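Local coordinates for protein aerobactin synthase IucC (Klebsiella pneumoniae, PDB 6CN7) that probably catalyses the last step of aerobactin assembly, the ATP-dependent coupling of a second N-acetyl-N-hydroxylysine to the citryl intermediate, at residues A[46-51]-A[77-82]; A[95-100]-A[141-146]; A[256-261]-A[424-429]. The protein carries 5 engineered substitutions. All blocks are in the same frame, centred on the assembly; numbering follows the deposited sequence.

Contact 1: A[46-51]-A[77-82]; sequences AQWRFS and QTLLMQ
A46 meets Q82 where strand 46-54, an inner strand of a four-stranded antiparallel sheet, passes helix 76-87 in a strand-against-helix packing. The axes of the two short segments approach to 10.6 Å at their closest, with 130° between their N-to-C directions, and A46 and W48 of the strand meet L79 and Q82 of the helix. The CB of A46 points at the helix and lies close against the amide of Q82, 3.4 Å from its CD. Q82 reaches that far because CG stands anti to the carbonyl carbon (chi1 -63°) and the chain runs extended beyond it, carrying the amide across to the strand. W48 also faces the helix and brings the nitrogen edge of its indole to Q82: NE1 donates to OE1 at 2.7 Å, with an N-H...O angle of 157°. OE1 lies nearly in the indole plane and accepts the hydrogen bond on a lone pair, in its own carbonyl plane, although ring and amide planes are 61° apart. Because Q82 NE2 has a hydrogen bond of its own outside the two segments, both ends of the amide have a partner, which should restrict its rotation. V16 and L20 of helix 4-25, with V74, also pack on the buried indole. L79 adds to this packing, with its CB 4.2 Å from CZ2 and its CD1 3.8 Å from NE1 of W48.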
ATOM      1  N   ALA A  46      26.711 -24.273  13.029  1.00 59.91           N
ATOM      2  CA  ALA A  46      25.558 -25.150  13.175  1.00 61.30           C
ATOM      3  C   ALA A  46      25.760 -26.397  12.330  1.00 60.28           C
ATOM      4  O   ALA A  46      26.425 -26.359  11.290  1.00 59.38           O
ATOM      5  CB  ALA A  46      24.259 -24.443  12.773  1.00 63.36           C
ATOM      6  N   GLN A  47      25.178 -27.499  12.796  1.00 59.51           N
ATOM      7  CA  GLN A  47      25.185 -28.769  12.084  1.00 57.81           C
ATOM      8  C   GLN A  47      23.766 -29.309  12.042  1.00 58.47           C
ATOM      9  O   GLN A  47      23.096 -29.385  13.077  1.00 60.12           O
ATOM     10  CB  GLN A  47      26.110 -29.789  12.756  1.00 52.68           C
ATOM     11  CG  GLN A  47      26.033 -31.187  12.143  1.00 57.97           C
ATOM     12  CD  GLN A  47      26.875 -32.196  12.889  1.00 61.84           C
ATOM     13  OE1 GLN A  47      26.653 -32.454  14.071  1.00 62.70           O
ATOM     14  NE2 GLN A  47      27.847 -32.780  12.200  1.00 62.87           N
ATOM     15  N   TRP A  48      23.320 -29.690  10.851  1.00 56.85           N
ATOM     16  CA  TRP A  48      22.003 -30.274  10.646  1.00 54.34           C
ATOM     17  C   TRP A  48      22.157 -31.765  10.396  1.00 53.96           C
ATOM     18  O   TRP A  48      22.918 -32.174   9.515  1.00 54.78           O
ATOM     19  CB  TRP A  48      21.282 -29.609   9.473  1.00 49.27           C
ATOM     20  CG  TRP A  48      20.870 -28.209   9.773  1.00 50.40           C
ATOM     21  CD1 TRP A  48      21.590 -27.073   9.542  1.00 51.78           C
ATOM     22  CD2 TRP A  48      19.643 -27.789  10.377  1.00 49.86           C
ATOM     23  NE1 TRP A  48      20.887 -25.971   9.962  1.00 51.80           N
ATOM     24  CE2 TRP A  48      19.686 -26.384  10.478  1.00 51.97           C
ATOM     25  CE3 TRP A  48      18.510 -28.464  10.840  1.00 48.09           C
ATOM     26  CZ2 TRP A  48      18.640 -25.644  11.022  1.00 52.53           C
ATOM     27  CZ3 TRP A  48      17.473 -27.728  11.378  1.00 49.38           C
ATOM     28  CH2 TRP A  48      17.544 -26.332  11.465  1.00 50.40           C
ATOM     29  N   ARG A  49      21.444 -32.570  11.181  1.00 51.76           N
ATOM     30  CA  ARG A  49      21.451 -34.018  11.048  1.00 51.94           C
ATOM     31  C   ARG A  49      20.040 -34.491  10.726  1.00 52.29           C
ATOM     32  O   ARG A  49      19.052 -33.900  11.171  1.00 51.70           O
ATOM     33  CB  ARG A  49      21.968 -34.690  12.327  1.00 58.69           C
ATOM     34  CG  ARG A  49      23.405 -34.307  12.658  1.00 63.74           C
ATOM     35  CD  ARG A  49      23.904 -34.923  13.954  1.00 68.67           C
ATOM     36  NE  ARG A  49      24.003 -36.381  13.873  1.00 76.55           N
ATOM     37  CZ  ARG A  49      23.181 -37.236  14.470  1.00 81.41           C
ATOM     38  NH1 ARG A  49      22.172 -36.806  15.220  1.00 83.43           N
ATOM     39  NH2 ARG A  49      23.372 -38.542  14.325  1.00 80.90           N
ATOM     40  N   PHE A  50      19.953 -35.556   9.935  1.00 47.83           N
ATOM     41  CA  PHE A  50      18.667 -36.014   9.425  1.00 47.37           C
ATOM     42  C   PHE A  50      18.868 -37.331   8.692  1.00 48.88           C
ATOM     43  O   PHE A  50      19.997 -37.761   8.437  1.00 49.16           O
ATOM     44  CB  PHE A  50      18.040 -34.975   8.493  1.00 47.29           C
ATOM     45  CG  PHE A  50      18.907 -34.613   7.317  1.00 47.53           C
ATOM     46  CD1 PHE A  50      18.895 -35.383   6.164  1.00 46.91           C
ATOM     47  CD2 PHE A  50      19.737 -33.505   7.366  1.00 50.18           C
ATOM     48  CE1 PHE A  50      19.691 -35.054   5.085  1.00 48.59           C
ATOM     49  CE2 PHE A  50      20.536 -33.173   6.287  1.00 51.54           C
ATOM     50  CZ  PHE A  50      20.513 -33.950   5.147  1.00 50.16           C
ATOM     51  N   SER A  51      17.750 -37.959   8.347  1.00 49.64           N
ATOM     52  CA  SER A  51      17.730 -39.144   7.505  1.00 51.58           C
ATOM     53  C   SER A  51      17.233 -38.752   6.121  1.00 51.84           C
ATOM     54  O   SER A  51      16.331 -37.917   5.989  1.00 45.97           O
ATOM     55  CB  SER A  51      16.829 -40.231   8.094  1.00 52.76           C
ATOM     56  OG  SER A  51      17.251 -40.584   9.398  1.00 58.66           O
ATOM     57  N   GLN A  77      13.531 -19.659  10.015  1.00 54.44           N
ATOM     58  CA  GLN A  77      14.200 -18.409  10.352  1.00 56.50           C
ATOM     59  C   GLN A  77      15.621 -18.662  10.842  1.00 54.47           C
ATOM     60  O   GLN A  77      16.556 -17.950  10.455  1.00 51.29           O
ATOM     61  CB  GLN A  77      13.385 -17.661  11.408  1.00 61.02           C
ATOM     62  CG  GLN A  77      13.967 -16.323  11.809  1.00 68.19           C
ATOM     63  CD  GLN A  77      14.441 -16.297  13.244  1.00 69.94           C
ATOM     64  OE1 GLN A  77      15.056 -17.246  13.724  1.00 69.60           O
ATOM     65  NE2 GLN A  77      14.153 -15.204  13.944  1.00 76.25           N
ATOM     66  N   THR A  78      15.805 -19.679  11.685  1.00 54.92           N
ATOM     67  CA  THR A  78      17.137 -19.997  12.188  1.00 52.44           C
ATOM     68  C   THR A  78      18.076 -20.370  11.048  1.00 54.99           C
ATOM     69  O   THR A  78      19.218 -19.897  10.988  1.00 56.08           O
ATOM     70  CB  THR A  78      17.051 -21.136  13.206  1.00 52.57           C
ATOM     71  OG1 THR A  78      16.075 -20.817  14.205  1.00 54.01           O
ATOM     72  CG2 THR A  78      18.398 -21.360  13.881  1.00 51.75           C
ATOM     73  N   LEU A  79      17.610 -21.219  10.128  1.00 52.40           N
ATOM     74  CA  LEU A  79      18.451 -21.632   9.011  1.00 52.19           C
ATOM     75  C   LEU A  79      18.824 -20.443   8.134  1.00 51.38           C
ATOM     76  O   LEU A  79      19.975 -20.316   7.703  1.00 54.75           O
ATOM     77  CB  LEU A  79      17.739 -22.700   8.183  1.00 50.50           C
ATOM     78  CG  LEU A  79      18.445 -23.117   6.887  1.00 47.88           C
ATOM     79  CD1 LEU A  79      19.831 -23.683   7.176  1.00 47.12           C
ATOM     80  CD2 LEU A  79      17.603 -24.119   6.128  1.00 48.10           C
ATOM     81  N   LEU A  80      17.859 -19.563   7.855  1.00 45.90           N
ATOM     82  CA  LEU A  80      18.147 -18.388   7.041  1.00 48.02           C
ATOM     83  C   LEU A  80      19.260 -17.551   7.660  1.00 49.27           C
ATOM     84  O   LEU A  80      20.153 -17.073   6.953  1.00 50.46           O
ATOM     85  CB  LEU A  80      16.877 -17.554   6.861  1.00 47.98           C
ATOM     86  CG  LEU A  80      16.997 -16.280   6.019  1.00 54.53           C
ATOM     87  CD1 LEU A  80      17.524 -16.583   4.623  1.00 55.46           C
ATOM     88  CD2 LEU A  80      15.648 -15.576   5.933  1.00 56.69           C
ATOM     89  N   MET A  81      19.229 -17.368   8.984  1.00 51.88           N
ATOM     90  CA  MET A  81      20.301 -16.633   9.648  1.00 55.68           C
ATOM     91  C   MET A  81      21.632 -17.364   9.533  1.00 53.56           C
ATOM     92  O   MET A  81      22.684 -16.724   9.424  1.00 53.84           O
ATOM     93  CB  MET A  81      19.946 -16.397  11.118  1.00 59.15           C
ATOM     94  CG  MET A  81      18.715 -15.525  11.331  1.00 64.78           C
ATOM     95  SD  MET A  81      18.834 -13.914  10.528  1.00 73.46           S
ATOM     96  CE  MET A  81      20.216 -13.182  11.399  1.00 74.23           C
ATOM     97  N   GLN A  82      21.611 -18.697   9.545  1.00 52.68           N
ATOM     98  CA  GLN A  82      22.840 -19.461   9.363  1.00 51.00           C
ATOM     99  C   GLN A  82      23.383 -19.351   7.945  1.00 52.06           C
ATOM    100  O   GLN A  82      24.568 -19.618   7.728  1.00 55.23           O
ATOM    101  CB  GLN A  82      22.602 -20.932   9.709  1.00 53.64           C
ATOM    102  CG  GLN A  82      22.214 -21.176  11.160  1.00 53.55           C
ATOM    103  CD  GLN A  82      21.736 -22.594  11.399  1.00 54.59           C
ATOM    104  OE1 GLN A  82      21.559 -23.370  10.460  1.00 53.78           O
ATOM    105  NE2 GLN A  82      21.524 -22.942  12.662  1.00 57.40           N
TER

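Contact 2: A[95-100]-A[141-146]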
ATOM      1  N   ALA A  95      16.478  -9.193   5.729  1.00 67.08           N
ATOM      2  CA  ALA A  95      15.142  -8.736   6.093  1.00 68.13           C
ATOM      3  C   ALA A  95      14.162  -8.946   4.945  1.00 66.81           C
ATOM      4  O   ALA A  95      12.989  -9.259   5.172  1.00 70.09           O
ATOM      5  CB  ALA A  95      15.183  -7.265   6.504  1.00 68.22           C
ATOM      6  N   GLU A  96      14.628  -8.780   3.706  1.00 65.30           N
ATOM      7  CA  GLU A  96      13.782  -9.067   2.552  1.00 68.75           C
ATOM      8  C   GLU A  96      13.377 -10.534   2.526  1.00 66.21           C
ATOM      9  O   GLU A  96      12.207 -10.865   2.305  1.00 66.89           O
ATOM     10  CB  GLU A  96      14.511  -8.692   1.262  1.00 74.06           C
ATOM     11  CG  GLU A  96      14.717  -7.200   1.068  1.00 84.85           C
ATOM     12  CD  GLU A  96      15.449  -6.880  -0.221  1.00 92.69           C
ATOM     13  OE1 GLU A  96      15.716  -7.817  -1.003  1.00 94.56           O
ATOM     14  OE2 GLU A  96      15.759  -5.691  -0.449  1.00 95.65           O
ATOM     15  N   HIS A  97      14.339 -11.433   2.747  1.00 63.15           N
ATOM     16  CA  HIS A  97      14.048 -12.860   2.696  1.00 62.08           C
ATOM     17  C   HIS A  97      13.244 -13.311   3.906  1.00 56.37           C
ATOM     18  O   HIS A  97      12.508 -14.301   3.823  1.00 57.76           O
ATOM     19  CB  HIS A  97      15.349 -13.653   2.591  1.00 65.90           C
ATOM     20  CG  HIS A  97      16.015 -13.537   1.254  1.00 66.94           C
ATOM     21  ND1 HIS A  97      17.376 -13.661   1.085  1.00 67.81           N
ATOM     22  CD2 HIS A  97      15.503 -13.309   0.022  1.00 67.55           C
ATOM     23  CE1 HIS A  97      17.675 -13.514  -0.194  1.00 67.55           C
ATOM     24  NE2 HIS A  97      16.556 -13.299  -0.861  1.00 67.49           N
ATOM     25  N   MET A  98      13.367 -12.608   5.033  1.00 54.11           N
ATOM     26  CA  MET A  98      12.514 -12.895   6.181  1.00 55.45           C
ATOM     27  C   MET A  98      11.048 -12.718   5.819  1.00 52.28           C
ATOM     28  O   MET A  98      10.218 -13.594   6.087  1.00 55.16           O
ATOM     29  CB  MET A  98      12.887 -11.986   7.351  1.00 58.19           C
ATOM     30  CG  MET A  98      14.141 -12.398   8.078  1.00 64.24           C
ATOM     31  SD  MET A  98      13.980 -13.992   8.898  1.00 70.92           S
ATOM     32  CE  MET A  98      15.667 -14.174   9.474  1.00 69.63           C
ATOM     33  N   GLN A  99      10.709 -11.579   5.213  1.00 52.05           N
ATOM     34  CA  GLN A  99       9.327 -11.341   4.814  1.00 55.42           C
ATOM     35  C   GLN A  99       8.866 -12.380   3.803  1.00 51.23           C
ATOM     36  O   GLN A  99       7.760 -12.921   3.919  1.00 51.56           O
ATOM     37  CB  GLN A  99       9.185  -9.925   4.256  1.00 60.77           C
ATOM     38  CG  GLN A  99       9.315  -8.847   5.319  1.00 65.72           C
ATOM     39  CD  GLN A  99       9.245  -7.445   4.750  1.00 71.55           C
ATOM     40  OE1 GLN A  99       9.377  -7.244   3.542  1.00 74.05           O
ATOM     41  NE2 GLN A  99       9.032  -6.465   5.621  1.00 72.55           N
ATOM     42  N   ASP A 100       9.703 -12.680   2.805  1.00 49.66           N
ATOM     43  CA  ASP A 100       9.385 -13.767   1.884  1.00 51.29           C
ATOM     44  C   ASP A 100       9.277 -15.092   2.626  1.00 49.37           C
ATOM     45  O   ASP A 100       8.418 -15.922   2.310  1.00 47.11           O
ATOM     46  CB  ASP A 100      10.442 -13.860   0.786  1.00 55.85           C
ATOM     47  CG  ASP A 100      10.460 -12.640  -0.114  1.00 65.37           C
ATOM     48  OD1 ASP A 100       9.436 -11.927  -0.177  1.00 70.32           O
ATOM     49  OD2 ASP A 100      11.500 -12.394  -0.763  1.00 70.86           O
ATOM     50  N   PHE A 141      12.077 -23.130  -5.507  1.00 46.98           N
ATOM     51  CA  PHE A 141      12.470 -21.950  -4.749  1.00 46.91           C
ATOM     52  C   PHE A 141      12.091 -22.085  -3.279  1.00 42.42           C
ATOM     53  O   PHE A 141      11.010 -22.570  -2.937  1.00 41.93           O
ATOM     54  CB  PHE A 141      11.836 -20.698  -5.356  1.00 47.41           C
ATOM     55  CG  PHE A 141      12.382 -20.355  -6.711  1.00 54.01           C
ATOM     56  CD1 PHE A 141      13.639 -19.787  -6.839  1.00 57.44           C
ATOM     57  CD2 PHE A 141      11.651 -20.615  -7.857  1.00 55.57           C
ATOM     58  CE1 PHE A 141      14.151 -19.477  -8.084  1.00 59.92           C
ATOM     59  CE2 PHE A 141      12.159 -20.306  -9.106  1.00 54.63           C
ATOM     60  CZ  PHE A 141      13.410 -19.736  -9.218  1.00 56.12           C
ATOM     61  N   ALA A 142      13.000 -21.630  -2.411  1.00 41.65           N
ATOM     62  CA  ALA A 142      12.849 -21.848  -0.975  1.00 41.52           C
ATOM     63  C   ALA A 142      11.611 -21.147  -0.425  1.00 39.59           C
ATOM     64  O   ALA A 142      10.855 -21.733   0.358  1.00 41.15           O
ATOM     65  CB  ALA A 142      14.106 -21.368  -0.251  1.00 45.35           C
ATOM     66  N   PHE A 143      11.390 -19.895  -0.815  1.00 37.61           N
ATOM     67  CA  PHE A 143      10.261 -19.099  -0.340  1.00 41.94           C
ATOM     68  C   PHE A 143       9.346 -18.832  -1.532  1.00 42.41           C
ATOM     69  O   PHE A 143       9.312 -17.732  -2.082  1.00 49.84           O
ATOM     70  CB  PHE A 143      10.760 -17.801   0.298  1.00 44.78           C
ATOM     71  CG  PHE A 143      11.884 -18.000   1.277  1.00 43.23           C
ATOM     72  CD1 PHE A 143      11.851 -19.042   2.188  1.00 45.89           C
ATOM     73  CD2 PHE A 143      12.978 -17.154   1.275  1.00 46.27           C
ATOM     74  CE1 PHE A 143      12.887 -19.231   3.086  1.00 45.02           C
ATOM     75  CE2 PHE A 143      14.017 -17.337   2.172  1.00 45.74           C
ATOM     76  CZ  PHE A 143      13.971 -18.375   3.078  1.00 46.15           C
ATOM     77  N   ASN A 144       8.592 -19.855  -1.929  1.00 38.89           N
ATOM     78  CA  ASN A 144       7.844 -19.794  -3.180  1.00 36.04           C
ATOM     79  C   ASN A 144       6.549 -18.996  -3.077  1.00 34.87           C
ATOM     80  O   ASN A 144       5.828 -18.900  -4.075  1.00 39.52           O
ATOM     81  CB  ASN A 144       7.536 -21.207  -3.685  1.00 35.12           C
ATOM     82  CG  ASN A 144       6.657 -21.994  -2.734  1.00 36.40           C
ATOM     83  OD1 ASN A 144       6.208 -21.480  -1.712  1.00 39.35           O
ATOM     84  ND2 ASN A 144       6.402 -23.253  -3.075  1.00 36.90           N
ATOM     85  N   LYS A 145       6.228 -18.426  -1.915  1.00 36.64           N
ATOM     86  CA  LYS A 145       5.066 -17.552  -1.784  1.00 40.21           C
ATOM     87  C   LYS A 145       5.441 -16.149  -1.331  1.00 42.97           C
ATOM     88  O   LYS A 145       4.549 -15.349  -1.024  1.00 43.65           O
ATOM     89  CB  LYS A 145       4.047 -18.154  -0.816  1.00 43.59           C
ATOM     90  CG  LYS A 145       3.446 -19.464  -1.288  1.00 42.74           C
ATOM     91  CD  LYS A 145       2.504 -20.034  -0.248  1.00 47.84           C
ATOM     92  CE  LYS A 145       2.114 -21.460  -0.581  1.00 51.40           C
ATOM     93  NZ  LYS A 145       3.275 -22.383  -0.461  1.00 48.64           N
ATOM     94  N   GLY A 146       6.729 -15.828  -1.266  1.00 47.65           N
ATOM     95  CA  GLY A 146       7.127 -14.456  -1.017  1.00 49.50           C
ATOM     96  C   GLY A 146       6.793 -13.581  -2.210  1.00 49.43           C
ATOM     97  O   GLY A 146       6.957 -13.976  -3.364  1.00 52.99           O
TER
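F143 packs against H97 and D100 through van der Waals contact, and no hydrogen bond joins the two segments directly. The CE2 corner of its ring comes against the helix at H97, 3.8 Å from H97 O and 3.9 Å from H97 CB. Its own CB rests 3.6 Å from D100 O. The torsion chi1 of F143, -48°, sets the ring beside its backbone N, and the CB of the preceding A142 sits over one face, offset toward the rim, with M19 of helix 4-25 among the further neighbours of the side chain. The closest backbone approach is between D100 and G146, whose CA atoms are 3.7 Å apart, a distance possible because G146 carries no side chain on the surface turned to the helix. Here a type I beta turn, F143 to G146, in the loop between helices 128-133 and 152-158, is pressed onto the flank of the long helix 91-114. The polar partners lie mostly outside the two segments. The carboxylate of D100 lies over the turn, OD1 3.5 Å from G146 CA, while OD2 is hydrogen-bonded to T551 OG1, a link to the C-terminal part of the chain. K145 leads its chain away from the contact to a salt bridge with D108 of the same helix 91-114 and a hydrogen bond to S136 O; its bond to N144 OD1, at 3.3 Å from NZ, is weak.

Contact 3: A[256-261]-A[424-429]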
ATOM      1  N   ALA A 256      -7.381 -15.781  -8.378  1.00 42.73           N
ATOM      2  CA  ALA A 256      -6.000 -15.788  -8.839  1.00 43.10           C
ATOM      3  C   ALA A 256      -5.533 -17.204  -9.148  1.00 46.89           C
ATOM      4  O   ALA A 256      -5.888 -18.159  -8.451  1.00 49.36           O
ATOM      5  CB  ALA A 256      -5.083 -15.161  -7.789  1.00 43.98           C
ATOM      6  N   GLN A 257      -4.732 -17.330 -10.202  1.00 48.49           N
ATOM      7  CA  GLN A 257      -4.073 -18.583 -10.532  1.00 46.28           C
ATOM      8  C   GLN A 257      -2.687 -18.617  -9.889  1.00 42.43           C
ATOM      9  O   GLN A 257      -2.265 -17.680  -9.205  1.00 41.30           O
ATOM     10  CB  GLN A 257      -3.971 -18.752 -12.049  1.00 48.67           C
ATOM     11  CG  GLN A 257      -5.303 -18.734 -12.784  1.00 50.82           C
ATOM     12  CD  GLN A 257      -5.133 -18.869 -14.288  1.00 54.77           C
ATOM     13  OE1 GLN A 257      -4.030 -19.103 -14.781  1.00 59.10           O
ATOM     14  NE2 GLN A 257      -6.228 -18.718 -15.023  1.00 53.05           N
ATOM     15  N   GLN A 258      -1.962 -19.713 -10.117  1.00 43.67           N
ATOM     16  CA  GLN A 258      -0.601 -19.817  -9.603  1.00 46.24           C
ATOM     17  C   GLN A 258       0.278 -18.684 -10.118  1.00 47.25           C
ATOM     18  O   GLN A 258       1.163 -18.210  -9.397  1.00 48.40           O
ATOM     19  CB  GLN A 258      -0.000 -21.171  -9.981  1.00 47.50           C
ATOM     20  CG  GLN A 258      -0.587 -22.353  -9.217  1.00 48.91           C
ATOM     21  CD  GLN A 258      -0.206 -22.355  -7.748  1.00 51.43           C
ATOM     22  OE1 GLN A 258      -1.059 -22.510  -6.875  1.00 56.57           O
ATOM     23  NE2 GLN A 258       1.083 -22.196  -7.468  1.00 48.75           N
ATOM     24  N   SER A 259       0.054 -18.238 -11.356  1.00 44.42           N
ATOM     25  CA  SER A 259       0.835 -17.144 -11.921  1.00 48.89           C
ATOM     26  C   SER A 259       0.501 -15.798 -11.293  1.00 52.74           C
ATOM     27  O   SER A 259       1.229 -14.829 -11.530  1.00 56.18           O
ATOM     28  CB  SER A 259       0.618 -17.067 -13.434  1.00 53.43           C
ATOM     29  OG  SER A 259      -0.713 -16.686 -13.741  1.00 58.95           O
ATOM     30  N   LEU A 260      -0.589 -15.709 -10.529  1.00 52.50           N
ATOM     31  CA  LEU A 260      -0.913 -14.528  -9.737  1.00 48.99           C
ATOM     32  C   LEU A 260      -1.417 -13.366 -10.592  1.00 46.83           C
ATOM     33  O   LEU A 260      -2.364 -12.675 -10.201  1.00 44.04           O
ATOM     34  CB  LEU A 260       0.306 -14.095  -8.915  1.00 50.95           C
ATOM     35  CG  LEU A 260       0.066 -13.041  -7.834  1.00 56.11           C
ATOM     36  CD1 LEU A 260      -0.970 -13.505  -6.819  1.00 56.93           C
ATOM     37  CD2 LEU A 260       1.374 -12.711  -7.136  1.00 58.77           C
ATOM     38  N   ARG A 261      -0.796 -13.130 -11.750  1.00 46.84           N
ATOM     39  CA  ARG A 261      -1.251 -12.069 -12.641  1.00 43.83           C
ATOM     40  C   ARG A 261      -2.420 -12.497 -13.517  1.00 44.83           C
ATOM     41  O   ARG A 261      -3.178 -11.636 -13.975  1.00 45.63           O
ATOM     42  CB  ARG A 261      -0.105 -11.597 -13.536  1.00 49.09           C
ATOM     43  CG  ARG A 261       0.951 -10.751 -12.834  1.00 54.82           C
ATOM     44  CD  ARG A 261       2.015 -10.302 -13.821  1.00 58.25           C
ATOM     45  NE  ARG A 261       1.439  -9.521 -14.913  1.00 66.02           N
ATOM     46  CZ  ARG A 261       2.051  -9.270 -16.066  1.00 69.13           C
ATOM     47  NH1 ARG A 261       3.270  -9.742 -16.298  1.00 70.31           N
ATOM     48  NH2 ARG A 261       1.440  -8.547 -16.996  1.00 67.32           N
ATOM     49  N   HIS A 424       7.290 -25.774 -17.342  1.00 60.33           N
ATOM     50  CA  HIS A 424       7.234 -25.941 -15.897  1.00 58.26           C
ATOM     51  C   HIS A 424       5.902 -26.562 -15.486  1.00 57.38           C
ATOM     52  O   HIS A 424       4.969 -26.685 -16.280  1.00 61.48           O
ATOM     53  CB  HIS A 424       7.440 -24.598 -15.191  1.00 55.06           C
ATOM     54  N   GLY A 425       5.828 -26.961 -14.214  1.00 52.98           N
ATOM     55  CA  GLY A 425       4.627 -27.598 -13.704  1.00 51.06           C
ATOM     56  C   GLY A 425       3.431 -26.675 -13.589  1.00 52.75           C
ATOM     57  O   GLY A 425       2.298 -27.158 -13.504  1.00 51.34           O
ATOM     58  N   GLN A 426       3.654 -25.359 -13.587  1.00 55.87           N
ATOM     59  CA  GLN A 426       2.576 -24.393 -13.409  1.00 59.39           C
ATOM     60  C   GLN A 426       2.099 -23.770 -14.715  1.00 59.12           C
ATOM     61  O   GLN A 426       1.076 -23.078 -14.710  1.00 62.01           O
ATOM     62  CB  GLN A 426       3.017 -23.285 -12.444  1.00 64.35           C
ATOM     63  CG  GLN A 426       3.259 -23.785 -11.019  1.00 73.57           C
ATOM     64  CD  GLN A 426       3.629 -22.684 -10.039  1.00 78.74           C
ATOM     65  OE1 GLN A 426       3.318 -22.775  -8.852  1.00 75.96           O
ATOM     66  NE2 GLN A 426       4.306 -21.646 -10.523  1.00 84.12           N
ATOM     67  N   ASN A 427       2.808 -23.990 -15.824  1.00 58.34           N
ATOM     68  CA  ASN A 427       2.374 -23.517 -17.133  1.00 65.54           C
ATOM     69  C   ASN A 427       2.070 -24.667 -18.085  1.00 66.55           C
ATOM     70  O   ASN A 427       1.895 -24.435 -19.287  1.00 73.79           O
ATOM     71  CB  ASN A 427       3.427 -22.586 -17.748  1.00 72.05           C
ATOM     72  CG  ASN A 427       4.797 -23.229 -17.844  1.00 76.92           C
ATOM     73  OD1 ASN A 427       5.041 -24.287 -17.265  1.00 82.22           O
ATOM     74  ND2 ASN A 427       5.703 -22.584 -18.569  1.00 76.62           N
ATOM     75  N   ILE A 428       2.010 -25.898 -17.582  1.00 60.14           N
ATOM     76  CA  ILE A 428       1.558 -27.052 -18.348  1.00 53.64           C
ATOM     77  C   ILE A 428       0.245 -27.517 -17.738  1.00 50.02           C
ATOM     78  O   ILE A 428       0.196 -27.885 -16.558  1.00 47.56           O
ATOM     79  CB  ILE A 428       2.599 -28.181 -18.345  1.00 52.90           C
ATOM     80  CG1 ILE A 428       3.821 -27.767 -19.164  1.00 55.87           C
ATOM     81  CG2 ILE A 428       1.998 -29.481 -18.900  1.00 49.90           C
ATOM     82  CD1 ILE A 428       4.982 -28.718 -19.047  1.00 57.19           C
ATOM     83  N   THR A 429      -0.817 -27.493 -18.536  1.00 49.47           N
ATOM     84  CA  THR A 429      -2.124 -27.973 -18.122  1.00 49.63           C
ATOM     85  C   THR A 429      -2.411 -29.301 -18.807  1.00 52.24           C
ATOM     86  O   THR A 429      -2.146 -29.465 -20.001  1.00 51.89           O
ATOM     87  CB  THR A 429      -3.219 -26.957 -18.467  1.00 50.14           C
ATOM     88  OG1 THR A 429      -2.955 -25.719 -17.798  1.00 56.22           O
ATOM     89  CG2 THR A 429      -4.590 -27.473 -18.046  1.00 46.10           C
TER
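Q258 and Q426 are brought amide to amide by two differently shaped chains. In both, CG lies anti to the carbonyl carbon and beside the backbone N. Beyond that Q258 folds at its second torsion (chi2 -69°), whereas Q426 runs on extended, so the long arm of Q426 spans the distance and the bend turns the NE2 of Q258 toward the OE1 of Q426. The two side chains cross at about a right angle, with the CA atoms of the pair 6.7 Å apart. One hydrogen bond joins the segments: Q258 NE2 donates to Q426 OE1 at 2.7 Å. It is short but not straight, with an N-H...O angle of 141°, and the donor stands above the carbonyl plane of Q426, 46° out of it, off the lone pairs. The same oxygen also lies 3.9 Å from CB of Q258, which makes a little van der Waals contact beside the bond. L369 of strand 366-369 packs against the side chain of Q258. On one side the amide is carried by a type I beta turn from Q257 to L260, closed by L260 N bonding to Q257 O at 2.9 Å, which joins strands 252-256 and 262-265. On the other, the loop before strand 428-433 is held through its backbone, G425 pairing with A371 and I428 with M370. This loop leads into the antiparallel pair 428-433 and 436-442; N427, before the pair, touches D444, just after it. The arrangement is thus a turn-to-loop contact between the IucA/IucC-family region and the FhuF-like region of the synthetase, made by a beta-hairpin turn of the large antiparallel sheet at the entry to a second hairpin, 428-433 with 436-442.

The three contacts follow one another in series along the chain. Contacts 1 and 2 have centres 17 Å apart and touch directly, because the consecutive helices 76-87 and 91-114 that carry them pack together, M81 SD lying 3.3 Å from M98 CE. They thus join the N-terminal sheet, through two helices, to the loop 141-146. Contact 3 lies near the centre of the chain, its own centre about 19 Å from that of contact 2 and 31 Å from that of contact 1, and it touches neither. It bridges the large antiparallel sheet and the mixed sheet of the later part, so the contacts step inward, their centres about 29, 17 and 4 Å from the centre of the chain.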